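Local coordinates for protein R.Pab1 family restriction endonuclease (Campylobacter coli, PDB 7CFA) that probably acts as a restriction DNA glycosylase of the R.PabI family, excising a base from its recognition sequence in DNA, with an associated lyase activity, at residues A[13-18]-A[191-196]; A[56-61]-A[72-77]; A[115-120]-A[135-140]. The protein carries 2 engineered substitutions. All coordinates share one frame; numbering follows the deposited sequence.

Contact 1 of 3, residues A[13-18]-A[191-196]; sequences PLTSVA and RSIESK. Engineered in segment 191-196: Ser192 (natural residue Cys).
The chain bends at Thr15 in an inverse gamma turn, marked by a weak hydrogen bond from Ser16 N to Leu14 O, and this corner meets an irregular run that follows the short strand 191-192, with the alpha carbons of Thr15 and Lys196 5.6 Å apart. Both branches of Thr15 are used. Its hydroxyl sits in the crowded position between backbone N and carbonyl carbon (chi1 58°), where OG1 accepts a weak, bent hydrogen bond of 2.8 Å from Lys196 N. Its methyl CG2 rests 3.2 Å from Glu194 O and 3.7 Å from Ile193 CG2, the Thr15 and Ile193 side chains running antiparallel alongside one another. The contact thus ties the loop between strands 8-13 and 21-27 to the loop leaving strand 191-192, on the surface of the protein. Ile193 turns CG2, anti to its backbone N, to Leu14 and Thr15, and Leu14 crosses it at about a right angle, CD1 lying 3.9 Å from that methyl. A buried leucine suits this spot, since Leu179 and Phe188 also pack on it. Ile193 in turn leans on Ile43 of strand 42-43, while Glu197 receives Glu194 N and a salt bridge from Arg191.

Contact 2 of 3, residues A[56-61]-A[72-77]; sequences DMVAGK and KDKKLY
Two reciprocal hydrogen bonds join Met57 and Lys75: Met57 N reaches Lys75 O at 3.0 Å in the plane of that carbonyl, and Lys75 N reaches Met57 O at 2.9 Å, nearly along the C=O axis. Two residues on from Met57, Ala59 N gives Asp73 O a straighter bond (N-H...O 167°), although the donor stands above the carbonyl plane. Beside this ladder, the side chains of Met57 and Lys75 run the same way on one face, so that the two CE atoms come within 3.6 Å. Met57 leaves with CG anti to its backbone N, and a nearly extended chi2 carries SD over one face of the Tyr77 ring, toward its rim, 4.4 Å from the centroid; the bend at chi3 (55°) then sets CE 3.8 Å from Tyr77 CD1. This is a Met-aromatic contact, for which a flexible, polarisable thioether is well suited.

The pairing is that of antiparallel strands 56-58 and 73-76 in a small three-stranded sheet, in which 73-76 is the middle strand and 66-67 lies on its other side. Lys75 extends beyond CG, laying its methylenes along Ala59 CB, whose small size admits them, and delivers NZ to a salt bridge with Asp63. Away from that face, Lys74 bends at chi2 (-85°) so that its chain crosses Asp56 obliquely; CD lies 3.3 Å from Asp56 OD2, while the salt bridge from NZ to OD2 is long at 3.6 Å. Lysine serves twice there, its methylenes packing while its amino group meets the carboxylate. Further out, Asp63 also accepts Gly60 N, and Asn65 accepts Leu76 N. Phe66 touches both Asp56 and Lys74, and Leu76 packs on Ile232 and Phe235 of helix 223-237.

Contact 3 of 3, residues A[115-120]-A[135-140]; sequences MKINRT and SYVSYP
Ile117 and Tyr139 cross obliquely, the isoleucine laying CG2 over one face of the phenol ring while CD1 comes within 3.6 Å of Tyr139 CD2. With CG1 anti to its carbonyl carbon (chi1 -64°), Ile117 also sends CG2 to Val137 CG1, at 3.9 Å; its branching lets it fill two directions at once. Arg119 and Val137 instead lie side by side, pointing the same way, and the extended arginine passes NH1 along Val137 CG2. At the other end, Thr120 takes OG1 into the crowded position between N and carbonyl carbon, at the edge of the Tyr136 ring and near its plane. There OG1 accepts Tyr136 N at 2.9 Å, and the Thr120 backbone answers by donating N to Tyr136 O at 2.9 Å. Ser135, its OG anti to the backbone N, donates to Thr120 O at 2.8 Å. Between these ends Asn118 and Ser138 form a hydrogen-bonded antiparallel pair, Ser138 N meeting Asn118 O at 2.8 Å. Pro140, which has no N-H to give, packs its ring against Lys116 O.

The contact belongs to the hairpin of strands 118-127 and 130-145, entered just after helix 111-114. Strand 152-159 lies beyond, its Glu159 accepting Tyr139 OH, and residues 135-140 pair antiparallel with a strand of the second subunit, where Ser138 OG meets Ser138 OG of that subunit.

The three contacts stand well apart. Contacts 1 and 2 are nearest, with about 9 Å between their closest atoms and 29 Å between centres; contact 3 keeps about 20 Å of closest approach to each, its centre 35 Å from that of contact 1 and 34 Å from that of contact 2. Along the chain, contact 1 closes a long loop that encloses the other two, which follow in series. Contacts 1 and 2 lie at the surface of one subunit and touch no other protein chain of the assembly, whereas contact 3 lies where the large antiparallel sheet continues into the second subunit.

Contact 1 of 3, residues A[13-18]-A[191-196]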
loop_
_atom_site.group_PDB
_atom_site.type_symbol
_atom_site.label_atom_id
_atom_site.label_comp_id
_atom_site.label_asym_id
_atom_site.label_seq_id
_atom_site.Cartn_x
_atom_site.Cartn_y
_atom_site.Cartn_z
ATOM N N PRO A 13 13.212 -16.598 7.296
ATOM C CA PRO A 13 13.799 -15.538 8.132
ATOM C C PRO A 13 12.712 -14.812 8.908
ATOM O O PRO A 13 11.792 -14.238 8.320
ATOM C CB PRO A 13 14.482 -14.617 7.111
ATOM C CG PRO A 13 14.615 -15.447 5.861
ATOM C CD PRO A 13 13.421 -16.349 5.862
ATOM N N LEU A 14 12.818 -14.841 10.235
ATOM C CA LEU A 14 11.801 -14.240 11.094
ATOM C C LEU A 14 12.081 -12.762 11.350
ATOM O O LEU A 14 11.272 -11.900 10.993
ATOM C CB LEU A 14 11.709 -15.016 12.413
ATOM C CG LEU A 14 11.272 -16.474 12.279
ATOM C CD1 LEU A 14 11.185 -17.134 13.641
ATOM C CD2 LEU A 14 9.941 -16.569 11.547
ATOM N N THR A 15 13.221 -12.455 11.970
ATOM C CA THR A 15 13.594 -11.072 12.267
ATOM C C THR A 15 14.089 -10.413 10.984
ATOM O O THR A 15 15.288 -10.265 10.735
ATOM C CB THR A 15 14.649 -11.019 13.363
ATOM O OG1 THR A 15 15.803 -11.763 12.953
ATOM C CG2 THR A 15 14.102 -11.604 14.654
ATOM N N SER A 16 13.132 -10.001 10.153
ATOM C CA SER A 16 13.446 -9.350 8.889
ATOM C C SER A 16 12.272 -8.479 8.470
ATOM O O SER A 16 11.120 -8.921 8.521
ATOM C CB SER A 16 13.760 -10.380 7.799
ATOM O OG SER A 16 14.061 -9.744 6.568
ATOM N N VAL A 17 12.568 -7.247 8.063
ATOM C CA VAL A 17 11.570 -6.322 7.551
ATOM C C VAL A 17 11.942 -5.967 6.116
ATOM O O VAL A 17 13.053 -6.231 5.654
ATOM C CB VAL A 17 11.442 -5.051 8.413
ATOM C CG1 VAL A 17 10.930 -5.401 9.801
ATOM C CG2 VAL A 17 12.777 -4.330 8.491
ATOM N N ALA A 18 10.988 -5.354 5.417
ATOM C CA ALA A 18 11.136 -5.015 4.003
ATOM C C ALA A 18 11.476 -6.257 3.187
ATOM O O ALA A 18 12.389 -6.265 2.357
ATOM C CB ALA A 18 12.181 -3.915 3.803
ATOM N N ARG A 191 7.732 -17.061 24.017
ATOM C CA ARG A 191 9.160 -16.799 23.898
ATOM C C ARG A 191 9.384 -15.736 22.833
ATOM O O ARG A 191 8.683 -15.711 21.818
ATOM C CB ARG A 191 9.935 -18.077 23.547
ATOM C CG ARG A 191 11.434 -17.862 23.397
ATOM C CD ARG A 191 12.178 -19.162 23.146
ATOM N NE ARG A 191 11.852 -19.759 21.853
ATOM C CZ ARG A 191 12.472 -19.466 20.714
ATOM N NH1 ARG A 191 13.451 -18.572 20.698
ATOM N NH2 ARG A 191 12.112 -20.065 19.589
ATOM N N SER A 192 10.359 -14.865 23.073
ATOM C CA SER A 192 10.717 -13.844 22.101
ATOM C C SER A 192 11.635 -14.426 21.032
ATOM O O SER A 192 12.381 -15.379 21.272
ATOM C CB SER A 192 11.398 -12.659 22.786
ATOM O OG SER A 192 12.608 -13.054 23.407
ATOM N N ILE A 193 11.569 -13.842 19.839
ATOM C CA ILE A 193 12.381 -14.306 18.721
ATOM C C ILE A 193 13.768 -13.686 18.821
ATOM O O ILE A 193 13.911 -12.463 18.930
ATOM C CB ILE A 193 11.712 -13.963 17.381
ATOM C CG1 ILE A 193 10.292 -14.527 17.336
ATOM C CG2 ILE A 193 12.532 -14.512 16.224
ATOM C CD1 ILE A 193 9.562 -14.245 16.042
ATOM N N GLU A 194 14.794 -14.533 18.792
ATOM C CA GLU A 194 16.163 -14.052 18.860
ATOM C C GLU A 194 16.559 -13.373 17.552
ATOM O O GLU A 194 15.890 -13.503 16.521
ATOM C CB GLU A 194 17.120 -15.204 19.169
ATOM C CG GLU A 194 16.804 -15.942 20.461
ATOM C CD GLU A 194 17.744 -17.105 20.712
ATOM O OE1 GLU A 194 18.605 -17.370 19.848
ATOM O OE2 GLU A 194 17.621 -17.754 21.772
ATOM N N SER A 195 17.663 -12.632 17.612
ATOM C CA SER A 195 18.145 -11.904 16.447
ATOM C C SER A 195 18.615 -12.879 15.378
ATOM O O SER A 195 19.342 -13.833 15.671
ATOM C CB SER A 195 19.283 -10.962 16.835
ATOM O OG SER A 195 19.726 -10.213 15.715
ATOM N N LYS A 196 18.183 -12.642 14.138
ATOM C CA LYS A 196 18.562 -13.453 12.981
ATOM C C LYS A 196 18.049 -14.883 13.086
ATOM O O LYS A 196 18.496 -15.760 12.340
ATOM C CB LYS A 196 20.080 -13.465 12.778
ATOM C CG LYS A 196 20.706 -12.091 12.590
ATOM C CD LYS A 196 22.215 -12.197 12.402
ATOM C CE LYS A 196 22.875 -10.825 12.286
ATOM N NZ LYS A 196 24.355 -10.952 12.137
#

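Contact 2 of 3, residues A[56-61]-A[72-77]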
loop_
_atom_site.group_PDB
_atom_site.type_symbol
_atom_site.label_atom_id
_atom_site.label_comp_id
_atom_site.label_asym_id
_atom_site.label_seq_id
_atom_site.Cartn_x
_atom_site.Cartn_y
_atom_site.Cartn_z
ATOM N N ASP A 56 7.418 -18.965 -9.125
ATOM C CA ASP A 56 8.488 -19.031 -10.109
ATOM C C ASP A 56 9.440 -17.861 -9.905
ATOM O O ASP A 56 9.206 -16.972 -9.082
ATOM C CB ASP A 56 7.942 -19.042 -11.543
ATOM C CG ASP A 56 7.105 -17.825 -11.861
ATOM O OD1 ASP A 56 6.964 -16.938 -10.993
ATOM O OD2 ASP A 56 6.573 -17.758 -12.988
ATOM N N MET A 57 10.524 -17.877 -10.674
ATOM C CA MET A 57 11.522 -16.823 -10.633
ATOM C C MET A 57 12.168 -16.726 -12.007
ATOM O O MET A 57 12.355 -17.742 -12.681
ATOM C CB MET A 57 12.577 -17.089 -9.553
ATOM C CG MET A 57 13.640 -16.003 -9.455
ATOM S SD MET A 57 14.607 -16.074 -7.935
ATOM C CE MET A 57 15.223 -17.755 -7.993
ATOM N N VAL A 58 12.481 -15.497 -12.424
ATOM C CA VAL A 58 13.140 -15.292 -13.707
ATOM C C VAL A 58 14.474 -16.019 -13.708
ATOM O O VAL A 58 15.304 -15.836 -12.809
ATOM C CB VAL A 58 13.311 -13.793 -13.990
ATOM C CG1 VAL A 58 14.112 -13.585 -15.265
ATOM C CG2 VAL A 58 11.953 -13.120 -14.090
ATOM N N ALA A 59 14.682 -16.858 -14.715
ATOM C CA ALA A 59 15.867 -17.692 -14.811
ATOM C C ALA A 59 16.809 -17.157 -15.880
ATOM O O ALA A 59 16.426 -16.364 -16.743
ATOM C CB ALA A 59 15.491 -19.143 -15.126
ATOM N N GLY A 60 18.059 -17.603 -15.804
ATOM C CA GLY A 60 19.050 -17.272 -16.801
ATOM C C GLY A 60 18.957 -18.186 -18.007
ATOM O O GLY A 60 17.995 -18.930 -18.200
ATOM N N LYS A 61 20.000 -18.124 -18.834
ATOM C CA LYS A 61 20.046 -18.921 -20.052
ATOM C C LYS A 61 20.345 -20.392 -19.793
ATOM O O LYS A 61 20.246 -21.196 -20.726
ATOM C CB LYS A 61 21.095 -18.347 -21.006
ATOM C CG LYS A 61 22.501 -18.317 -20.429
ATOM C CD LYS A 61 23.487 -17.680 -21.394
ATOM C CE LYS A 61 24.891 -17.666 -20.810
ATOM N NZ LYS A 61 25.877 -17.037 -21.735
ATOM N N LYS A 72 9.160 -14.627 -20.794
ATOM C CA LYS A 72 10.444 -14.613 -20.110
ATOM C C LYS A 72 10.848 -16.016 -19.674
ATOM O O LYS A 72 10.011 -16.895 -19.457
ATOM C CB LYS A 72 10.402 -13.688 -18.891
ATOM C CG LYS A 72 10.229 -12.218 -19.223
ATOM C CD LYS A 72 10.276 -11.366 -17.966
ATOM C CE LYS A 72 10.188 -9.886 -18.299
ATOM N NZ LYS A 72 10.273 -9.041 -17.077
ATOM N N ASP A 73 12.158 -16.212 -19.545
ATOM C CA ASP A 73 12.682 -17.451 -18.989
ATOM C C ASP A 73 12.357 -17.530 -17.503
ATOM O O ASP A 73 12.664 -16.608 -16.740
ATOM C CB ASP A 73 14.192 -17.542 -19.205
ATOM C CG ASP A 73 14.568 -17.627 -20.671
ATOM O OD1 ASP A 73 13.780 -18.194 -21.456
ATOM O OD2 ASP A 73 15.656 -17.129 -21.036
ATOM N N LYS A 74 11.737 -18.633 -17.094
ATOM C CA LYS A 74 11.307 -18.832 -15.719
ATOM C C LYS A 74 11.777 -20.191 -15.225
ATOM O O LYS A 74 11.961 -21.127 -16.008
ATOM C CB LYS A 74 9.783 -18.743 -15.590
ATOM C CG LYS A 74 9.194 -17.367 -15.850
ATOM C CD LYS A 74 9.218 -16.512 -14.594
ATOM C CE LYS A 74 8.366 -15.264 -14.762
ATOM N NZ LYS A 74 8.199 -14.535 -13.475
ATOM N N LYS A 75 11.965 -20.293 -13.911
ATOM C CA LYS A 75 12.306 -21.555 -13.275
ATOM C C LYS A 75 11.487 -21.707 -12.001
ATOM O O LYS A 75 10.907 -20.745 -11.493
ATOM C CB LYS A 75 13.805 -21.651 -12.962
ATOM C CG LYS A 75 14.310 -20.616 -11.973
ATOM C CD LYS A 75 15.796 -20.803 -11.713
ATOM C CE LYS A 75 16.318 -19.778 -10.726
ATOM N NZ LYS A 75 17.758 -19.995 -10.420
ATOM N N LEU A 76 11.448 -22.935 -11.491
ATOM C CA LEU A 76 10.670 -23.221 -10.296
ATOM C C LEU A 76 11.246 -22.484 -9.093
ATOM O O LEU A 76 12.450 -22.226 -9.009
ATOM C CB LEU A 76 10.632 -24.724 -10.024
ATOM C CG LEU A 76 10.043 -25.599 -11.132
ATOM C CD1 LEU A 76 9.944 -27.044 -10.674
ATOM C CD2 LEU A 76 8.685 -25.077 -11.576
ATOM N N TYR A 77 10.365 -22.146 -8.153
ATOM C CA TYR A 77 10.749 -21.337 -7.003
ATOM C C TYR A 77 9.670 -21.449 -5.937
ATOM O O TYR A 77 8.478 -21.360 -6.248
ATOM C CB TYR A 77 10.960 -19.876 -7.419
ATOM C CG TYR A 77 11.360 -18.943 -6.299
ATOM C CD1 TYR A 77 12.552 -19.119 -5.610
ATOM C CD2 TYR A 77 10.555 -17.864 -5.952
ATOM C CE1 TYR A 77 12.921 -18.259 -4.590
ATOM C CE2 TYR A 77 10.916 -16.999 -4.938
ATOM C CZ TYR A 77 12.099 -17.199 -4.259
ATOM O OH TYR A 77 12.460 -16.338 -3.247
#

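Contact 3 of 3, residues A[115-120]-A[135-140]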
loop_
_atom_site.group_PDB
_atom_site.type_symbol
_atom_site.label_atom_id
_atom_site.label_comp_id
_atom_site.label_asym_id
_atom_site.label_seq_id
_atom_site.Cartn_x
_atom_site.Cartn_y
_atom_site.Cartn_z
ATOM N N MET A 115 -12.986 -9.527 -9.074
ATOM C CA MET A 115 -12.779 -8.648 -7.932
ATOM C C MET A 115 -12.702 -7.203 -8.401
ATOM O O MET A 115 -11.975 -6.884 -9.349
ATOM C CB MET A 115 -11.514 -9.043 -7.173
ATOM C CG MET A 115 -11.600 -10.414 -6.513
ATOM S SD MET A 115 -12.966 -10.559 -5.335
ATOM C CE MET A 115 -14.118 -11.577 -6.248
ATOM N N LYS A 116 -13.459 -6.331 -7.745
ATOM C CA LYS A 116 -13.597 -4.945 -8.160
ATOM C C LYS A 116 -13.177 -4.015 -7.034
ATOM O O LYS A 116 -13.543 -4.221 -5.872
ATOM C CB LYS A 116 -15.040 -4.632 -8.575
ATOM C CG LYS A 116 -15.577 -5.515 -9.696
ATOM C CD LYS A 116 -14.821 -5.292 -11.002
ATOM C CE LYS A 116 -15.310 -6.242 -12.086
ATOM N NZ LYS A 116 -14.428 -6.236 -13.286
ATOM N N ILE A 117 -12.399 -2.999 -7.387
ATOM C CA ILE A 117 -12.113 -1.888 -6.491
ATOM C C ILE A 117 -13.188 -0.832 -6.701
ATOM O O ILE A 117 -13.447 -0.414 -7.836
ATOM C CB ILE A 117 -10.707 -1.321 -6.748
ATOM C CG1 ILE A 117 -9.648 -2.377 -6.413
ATOM C CG2 ILE A 117 -10.480 -0.052 -5.940
ATOM C CD1 ILE A 117 -8.224 -1.922 -6.650
ATOM N N ASN A 118 -13.826 -0.413 -5.612
ATOM C CA ASN A 118 -14.984 0.467 -5.663
ATOM C C ASN A 118 -14.615 1.870 -5.207
ATOM O O ASN A 118 -13.834 2.045 -4.267
ATOM C CB ASN A 118 -16.118 -0.062 -4.781
ATOM C CG ASN A 118 -16.728 -1.338 -5.315
ATOM O OD1 ASN A 118 -16.889 -1.506 -6.521
ATOM N ND2 ASN A 118 -17.081 -2.245 -4.413
ATOM N N ARG A 119 -15.190 2.866 -5.874
ATOM C CA ARG A 119 -15.162 4.248 -5.415
ATOM C C ARG A 119 -16.593 4.655 -5.102
ATOM O O ARG A 119 -17.482 4.499 -5.945
ATOM C CB ARG A 119 -14.546 5.174 -6.466
ATOM C CG ARG A 119 -13.087 4.882 -6.760
ATOM C CD ARG A 119 -12.544 5.815 -7.831
ATOM N NE ARG A 119 -11.153 5.519 -8.163
ATOM C CZ ARG A 119 -10.107 6.138 -7.624
ATOM N NH1 ARG A 119 -10.290 7.094 -6.724
ATOM N NH2 ARG A 119 -8.876 5.802 -7.986
ATOM N N THR A 120 -16.818 5.161 -3.894
ATOM C CA THR A 120 -18.174 5.490 -3.494
ATOM C C THR A 120 -18.537 6.905 -3.932
ATOM O O THR A 120 -17.690 7.706 -4.336
ATOM C CB THR A 120 -18.347 5.359 -1.981
ATOM O OG1 THR A 120 -17.615 6.402 -1.323
ATOM C CG2 THR A 120 -17.848 4.009 -1.498
ATOM N N SER A 135 -15.199 10.716 0.106
ATOM C CA SER A 135 -15.467 9.518 -0.668
ATOM C C SER A 135 -14.609 8.393 -0.107
ATOM O O SER A 135 -13.694 8.619 0.688
ATOM C CB SER A 135 -15.185 9.738 -2.161
ATOM O OG SER A 135 -15.434 8.565 -2.915
ATOM N N TYR A 136 -14.917 7.168 -0.519
ATOM C CA TYR A 136 -14.184 5.994 -0.070
ATOM C C TYR A 136 -13.708 5.191 -1.268
ATOM O O TYR A 136 -14.420 5.068 -2.270
ATOM C CB TYR A 136 -15.045 5.101 0.833
ATOM C CG TYR A 136 -15.325 5.687 2.194
ATOM C CD1 TYR A 136 -16.396 6.547 2.394
ATOM C CD2 TYR A 136 -14.520 5.376 3.282
ATOM C CE1 TYR A 136 -16.655 7.084 3.639
ATOM C CE2 TYR A 136 -14.771 5.907 4.531
ATOM C CZ TYR A 136 -15.839 6.762 4.704
ATOM O OH TYR A 136 -16.096 7.294 5.946
ATOM N N VAL A 137 -12.500 4.648 -1.158
ATOM C CA VAL A 137 -11.972 3.678 -2.107
ATOM C C VAL A 137 -11.922 2.347 -1.374
ATOM O O VAL A 137 -11.206 2.206 -0.373
ATOM C CB VAL A 137 -10.591 4.081 -2.638
ATOM C CG1 VAL A 137 -10.134 3.103 -3.710
ATOM C CG2 VAL A 137 -10.630 5.496 -3.184
ATOM N N SER A 138 -12.692 1.374 -1.849
ATOM C CA SER A 138 -12.843 0.096 -1.166
ATOM C C SER A 138 -12.079 -0.987 -1.914
ATOM O O SER A 138 -12.298 -1.198 -3.112
ATOM C CB SER A 138 -14.318 -0.283 -1.039
ATOM O OG SER A 138 -15.015 0.673 -0.260
ATOM N N TYR A 139 -11.185 -1.668 -1.204
ATOM C CA TYR A 139 -10.371 -2.730 -1.764
ATOM C C TYR A 139 -10.830 -4.069 -1.222
ATOM O O TYR A 139 -10.898 -4.248 0.003
ATOM C CB TYR A 139 -8.893 -2.516 -1.429
ATOM C CG TYR A 139 -8.321 -1.234 -1.982
ATOM C CD1 TYR A 139 -8.454 -0.034 -1.291
ATOM C CD2 TYR A 139 -7.642 -1.221 -3.191
ATOM C CE1 TYR A 139 -7.928 1.141 -1.793
ATOM C CE2 TYR A 139 -7.115 -0.053 -3.701
ATOM C CZ TYR A 139 -7.261 1.125 -2.999
ATOM O OH TYR A 139 -6.737 2.291 -3.504
ATOM N N PRO A 140 -11.160 -5.022 -2.086
ATOM C CA PRO A 140 -11.560 -6.342 -1.605
ATOM C C PRO A 140 -10.355 -7.184 -1.231
ATOM O O PRO A 140 -9.245 -6.999 -1.738
ATOM C CB PRO A 140 -12.297 -6.941 -2.808
ATOM C CG PRO A 140 -11.607 -6.333 -3.980
ATOM C CD PRO A 140 -11.213 -4.930 -3.556
#